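PDB 5WLH: LbaCas13a H328A (C2c2) from Lachnospiraceae bacterium NK4A179, which binds and probably processes a pre-crRNA and acts as a CRISPR RNA-guided, RNA-targeting ribonuclease. Local coordinates for residues Ser28-Gln33 and Gln251-Gly256; Tyr600-Ser606 and Met1179-Gly1183. All blocks are in the same frame, centred on the assembly; numbering follows the deposited sequence.

Contact 1: Ser28-Gln33 and Gln251-Gly256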
# COMPACT_ATOMS: atom_id res chain seq x y z
N SER A 28 24.64 12.11 -3.29
CA SER A 28 25.71 11.64 -4.16
C SER A 28 26.33 12.86 -4.81
O SER A 28 25.66 13.56 -5.57
CB SER A 28 25.17 10.67 -5.21
OG SER A 28 26.22 10.00 -5.86
N GLU A 29 27.60 13.13 -4.51
CA GLU A 29 28.20 14.34 -5.05
C GLU A 29 29.01 14.06 -6.31
O GLU A 29 28.57 14.39 -7.42
CB GLU A 29 29.06 15.02 -3.98
CG GLU A 29 28.27 15.32 -2.71
CD GLU A 29 28.42 16.75 -2.22
OE1 GLU A 29 29.35 17.45 -2.70
OE2 GLU A 29 27.61 17.16 -1.37
N ASN A 30 30.17 13.43 -6.17
CA ASN A 30 31.02 13.09 -7.32
C ASN A 30 31.30 11.59 -7.28
O ASN A 30 32.41 11.15 -6.97
CB ASN A 30 32.31 13.92 -7.32
CG ASN A 30 32.08 15.34 -7.82
OD1 ASN A 30 31.83 15.56 -9.01
ND2 ASN A 30 32.18 16.31 -6.92
N ARG A 31 30.27 10.80 -7.59
CA ARG A 31 30.31 9.34 -7.55
C ARG A 31 30.78 8.80 -6.20
O ARG A 31 31.19 7.64 -6.09
CB ARG A 31 31.16 8.77 -8.69
CG ARG A 31 30.49 7.60 -9.38
CD ARG A 31 31.26 7.13 -10.60
NE ARG A 31 30.47 7.33 -11.81
CZ ARG A 31 30.93 7.10 -13.04
NH1 ARG A 31 32.16 6.65 -13.21
NH2 ARG A 31 30.14 7.31 -14.09
N SER A 32 30.71 9.63 -5.17
CA SER A 32 30.83 9.20 -3.79
C SER A 32 29.57 9.64 -3.06
O SER A 32 28.95 10.65 -3.41
CB SER A 32 32.06 9.80 -3.11
OG SER A 32 31.98 11.21 -3.12
N GLN A 33 29.18 8.88 -2.06
CA GLN A 33 27.91 9.13 -1.42
C GLN A 33 28.09 9.39 0.07
O GLN A 33 29.14 9.11 0.66
CB GLN A 33 26.94 7.97 -1.68
CG GLN A 33 26.48 7.91 -3.12
CD GLN A 33 27.37 7.04 -3.99
OE1 GLN A 33 27.84 6.00 -3.56
NE2 GLN A 33 27.63 7.49 -5.21
N GLN A 251 24.58 1.94 -7.54
CA GLN A 251 25.27 3.18 -7.87
C GLN A 251 26.16 2.93 -9.07
O GLN A 251 26.53 1.79 -9.36
CB GLN A 251 26.13 3.71 -6.70
CG GLN A 251 25.35 4.21 -5.49
CD GLN A 251 24.60 5.51 -5.76
OE1 GLN A 251 24.57 6.01 -6.88
NE2 GLN A 251 23.98 6.05 -4.72
N PRO A 252 26.52 3.98 -9.80
CA PRO A 252 27.46 3.80 -10.90
C PRO A 252 28.87 3.56 -10.39
O PRO A 252 29.28 4.09 -9.35
CB PRO A 252 27.35 5.11 -11.69
CG PRO A 252 26.76 6.09 -10.76
CD PRO A 252 25.96 5.34 -9.74
N GLU A 253 29.61 2.74 -11.14
CA GLU A 253 31.02 2.47 -10.86
C GLU A 253 31.88 3.40 -11.71
O GLU A 253 31.39 4.39 -12.25
CB GLU A 253 31.35 1.00 -11.15
CG GLU A 253 30.44 -0.01 -10.52
CD GLU A 253 31.09 -1.37 -10.43
OE1 GLU A 253 31.65 -1.67 -9.36
OE2 GLU A 253 31.03 -2.15 -11.41
N GLY A 254 33.16 3.07 -11.87
CA GLY A 254 34.06 3.95 -12.60
C GLY A 254 33.68 4.07 -14.07
O GLY A 254 33.62 5.18 -14.61
N ASP A 255 33.40 2.95 -14.71
CA ASP A 255 33.14 2.91 -16.15
C ASP A 255 31.73 3.36 -16.52
O ASP A 255 31.28 3.06 -17.63
CB ASP A 255 33.39 1.50 -16.68
CG ASP A 255 32.99 0.42 -15.69
OD1 ASP A 255 32.45 0.77 -14.61
OD2 ASP A 255 33.21 -0.77 -15.98
N GLY A 256 31.03 4.06 -15.63
CA GLY A 256 29.66 4.45 -15.91
C GLY A 256 28.71 3.28 -16.06
O GLY A 256 27.81 3.32 -16.90
O HOH W 1 28.98 5.92 -7.15
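Q33 and Q251 each set CG beside the backbone N, anti to the carbonyl carbon (chi1 -71° and -68°), and each bends at chi2, so that their side chains come from opposite directions and their amides stack face on face. The contact joins the loop between strands 22-28 and 33-39 to the beta hairpin 250-252/258-260, whose type I turn spans E253 to G256. The two amide planes lie 8° apart, with Q33 CD 3.6 Å from Q251 CD. N247 ND2 bonds to Q33 OE1 and N247 OD1 to Q251 NE2, consistent with both amides being held in one rotation, and Q251 OE1 takes the backbone N of I484. In the plane of its own amide, Q33 NE2 gives an almost straight hydrogen bond to S28 OG, 3.0 Å away; S28 OG is also bonded to S482 O. Q33 NE2 donates too to a water at 2.8 Å. That water donates to R31 O and to P252 O, at 3.0 and 2.9 Å, and so bridges the two backbones beside the stacked amides. Farther along, the R31 side chain slants across the P252 ring, with NE 3.8 Å from P252 CB. The chain bends at chi3 and carries the guanidinium to the hairpin turn. There NH1 reaches G254 O, near the guanidinium plane at its edge; the modelled bond is too short and strongly bent, hence weak and doubtful. NE is held from outside by L481 O. The other terminal nitrogen, R31 NH2, lies 3.4 Å from G256 CA, where the glycine presents only backbone.

Contact 2: Tyr600-Ser606 and Met1179-Gly1183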
# COMPACT_ATOMS: atom_id res chain seq x y z
N TYR A 600 -7.44 2.08 -24.00
CA TYR A 600 -6.28 1.25 -24.29
C TYR A 600 -5.01 2.08 -24.36
O TYR A 600 -3.95 1.62 -23.93
CB TYR A 600 -6.49 0.49 -25.60
CG TYR A 600 -5.27 -0.30 -25.97
CD1 TYR A 600 -4.96 -1.48 -25.31
CD2 TYR A 600 -4.39 0.16 -26.95
CE1 TYR A 600 -3.82 -2.19 -25.61
CE2 TYR A 600 -3.26 -0.55 -27.27
CZ TYR A 600 -2.97 -1.71 -26.60
OH TYR A 600 -1.84 -2.39 -26.91
N SER A 601 -5.09 3.29 -24.90
CA SER A 601 -3.89 4.10 -25.06
C SER A 601 -3.27 4.48 -23.73
O SER A 601 -2.09 4.83 -23.68
CB SER A 601 -4.17 5.36 -25.88
OG SER A 601 -4.94 6.30 -25.16
N MET A 602 -4.03 4.38 -22.64
CA MET A 602 -3.49 4.63 -21.32
C MET A 602 -2.90 3.38 -20.69
O MET A 602 -2.17 3.49 -19.69
CB MET A 602 -4.57 5.22 -20.40
CG MET A 602 -3.99 6.12 -19.32
SD MET A 602 -5.26 7.10 -18.51
CE MET A 602 -4.24 8.47 -17.97
N ARG A 603 -3.19 2.21 -21.22
CA ARG A 603 -2.62 1.00 -20.63
C ARG A 603 -1.16 0.89 -21.00
O ARG A 603 -0.79 1.06 -22.17
CB ARG A 603 -3.38 -0.25 -21.09
CG ARG A 603 -3.08 -1.46 -20.21
CD ARG A 603 -4.22 -2.45 -20.27
NE ARG A 603 -4.07 -3.27 -21.46
CZ ARG A 603 -4.92 -4.23 -21.83
NH1 ARG A 603 -4.68 -4.93 -22.92
NH2 ARG A 603 -5.99 -4.49 -21.10
N ASN A 604 -0.31 0.60 -20.00
CA ASN A 604 1.13 0.54 -20.22
C ASN A 604 1.67 1.83 -20.82
O ASN A 604 2.69 1.82 -21.51
CB ASN A 604 1.51 -0.66 -21.10
CG ASN A 604 1.25 -1.99 -20.41
OD1 ASN A 604 0.15 -2.54 -20.47
ND2 ASN A 604 2.28 -2.53 -19.77
N ASP A 605 0.99 2.95 -20.57
CA ASP A 605 1.44 4.26 -21.04
C ASP A 605 2.38 4.82 -19.99
O ASP A 605 1.94 5.29 -18.93
CB ASP A 605 0.26 5.19 -21.28
CG ASP A 605 0.66 6.49 -21.99
OD1 ASP A 605 1.76 6.54 -22.58
OD2 ASP A 605 -0.13 7.46 -21.97
N SER A 606 3.68 4.79 -20.28
CA SER A 606 4.70 5.19 -19.31
C SER A 606 4.66 6.68 -19.06
O SER A 606 4.62 7.47 -20.01
CB SER A 606 6.09 4.79 -19.82
OG SER A 606 7.10 5.45 -19.06
N MET A 1179 8.55 -4.26 -24.82
CA MET A 1179 7.47 -5.17 -24.48
C MET A 1179 6.47 -4.55 -23.53
O MET A 1179 5.32 -4.97 -23.49
CB MET A 1179 8.03 -6.45 -23.85
CG MET A 1179 8.80 -7.31 -24.80
SD MET A 1179 9.12 -8.93 -24.04
CE MET A 1179 10.53 -8.56 -23.03
N TYR A 1180 6.90 -3.58 -22.73
CA TYR A 1180 6.09 -3.08 -21.64
C TYR A 1180 5.58 -1.66 -21.84
O TYR A 1180 4.86 -1.15 -20.96
CB TYR A 1180 6.89 -3.13 -20.34
CG TYR A 1180 7.33 -4.54 -20.02
CD1 TYR A 1180 6.45 -5.44 -19.46
CD2 TYR A 1180 8.62 -4.96 -20.30
CE1 TYR A 1180 6.84 -6.74 -19.16
CE2 TYR A 1180 9.03 -6.27 -20.01
CZ TYR A 1180 8.13 -7.15 -19.44
OH TYR A 1180 8.52 -8.44 -19.17
N ILE A 1181 5.94 -0.99 -22.92
CA ILE A 1181 5.60 0.42 -23.12
C ILE A 1181 4.71 0.53 -24.34
O ILE A 1181 5.14 0.23 -25.47
CB ILE A 1181 6.84 1.30 -23.24
CG1 ILE A 1181 7.62 1.31 -21.93
CG2 ILE A 1181 6.44 2.75 -23.61
CD1 ILE A 1181 9.03 1.86 -22.10
N ASN A 1182 3.46 0.93 -24.12
CA ASN A 1182 2.51 1.18 -25.20
C ASN A 1182 3.04 2.31 -26.06
O ASN A 1182 3.27 3.41 -25.56
CB ASN A 1182 1.15 1.55 -24.60
CG ASN A 1182 0.00 1.39 -25.57
OD1 ASN A 1182 0.19 1.33 -26.79
ND2 ASN A 1182 -1.21 1.32 -25.03
N GLY A 1183 3.25 2.03 -27.34
CA GLY A 1183 3.75 3.03 -28.26
C GLY A 1183 5.21 2.88 -28.63
O GLY A 1183 5.69 3.62 -29.49
O HOH W 2 3.96 4.97 -23.19
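N604 ND2 is gripped by two oxygens: the backbone O of Y1180, at 3.2 Å, and the carboxylate of E1130 in helix 1106-1145. Y1180 O is approached from above its carbonyl plane, not on a lone pair. N604 lies in a type II beta turn from M602 to D605 that follows helix 588-602; R603, with H608 farther on, matches the R-X4-H signature of HEPN ribonucleases, so this turn is probably part of that motif. Facing it is the loop that leaves helix 1171-1180. N1182 swings CG anti to its own N (chi1 -161°), which brings the carboxamide against the turn's middle peptide. There N1182 ND2 donates to R603 O at 2.9 Å with an angle of 155°, in the planes of both the carbonyl and the amide. The same nitrogen lies 3.5 Å above one face of the Y600 ring, offset toward the rim, and the ring and amide planes stand 65° apart. An alanine in place of N1182 would probably leave R603 O without this donor and open a gap over the Y600 ring, giving the turn more freedom to shift. The backbone adds a nearly straight bond from N1182 N to N604 O, also 2.9 Å long. Outside the pair, R603 forms a salt bridge with D526, and D605 one with K905 of helix 901-911. A water sews up the far end of the contact: it accepts from S606 N and donates to D605 OD1 and, at 2.9 Å, to N1182 O.

How the contacts relate
From the N terminus the chain runs through strand 22-28 into contact 1, passes 217 residues, more than half of them helical, and returns at 251-256 to close that loop. Contact 2 opens only at 600-606, and its second half arrives at 1179-1183 after a further 572 residues, about half of them helical. The two loops therefore follow one another in series, neither nested nor crossed. Contact 1 ties the loop after an N-terminal strand to a small beta hairpin, whereas contact 2 joins the turn that follows helix 588-602 to the loop that leaves helix 1171-1180. Their centres are 32 Å apart and their nearest atoms about 20 Å, without touching.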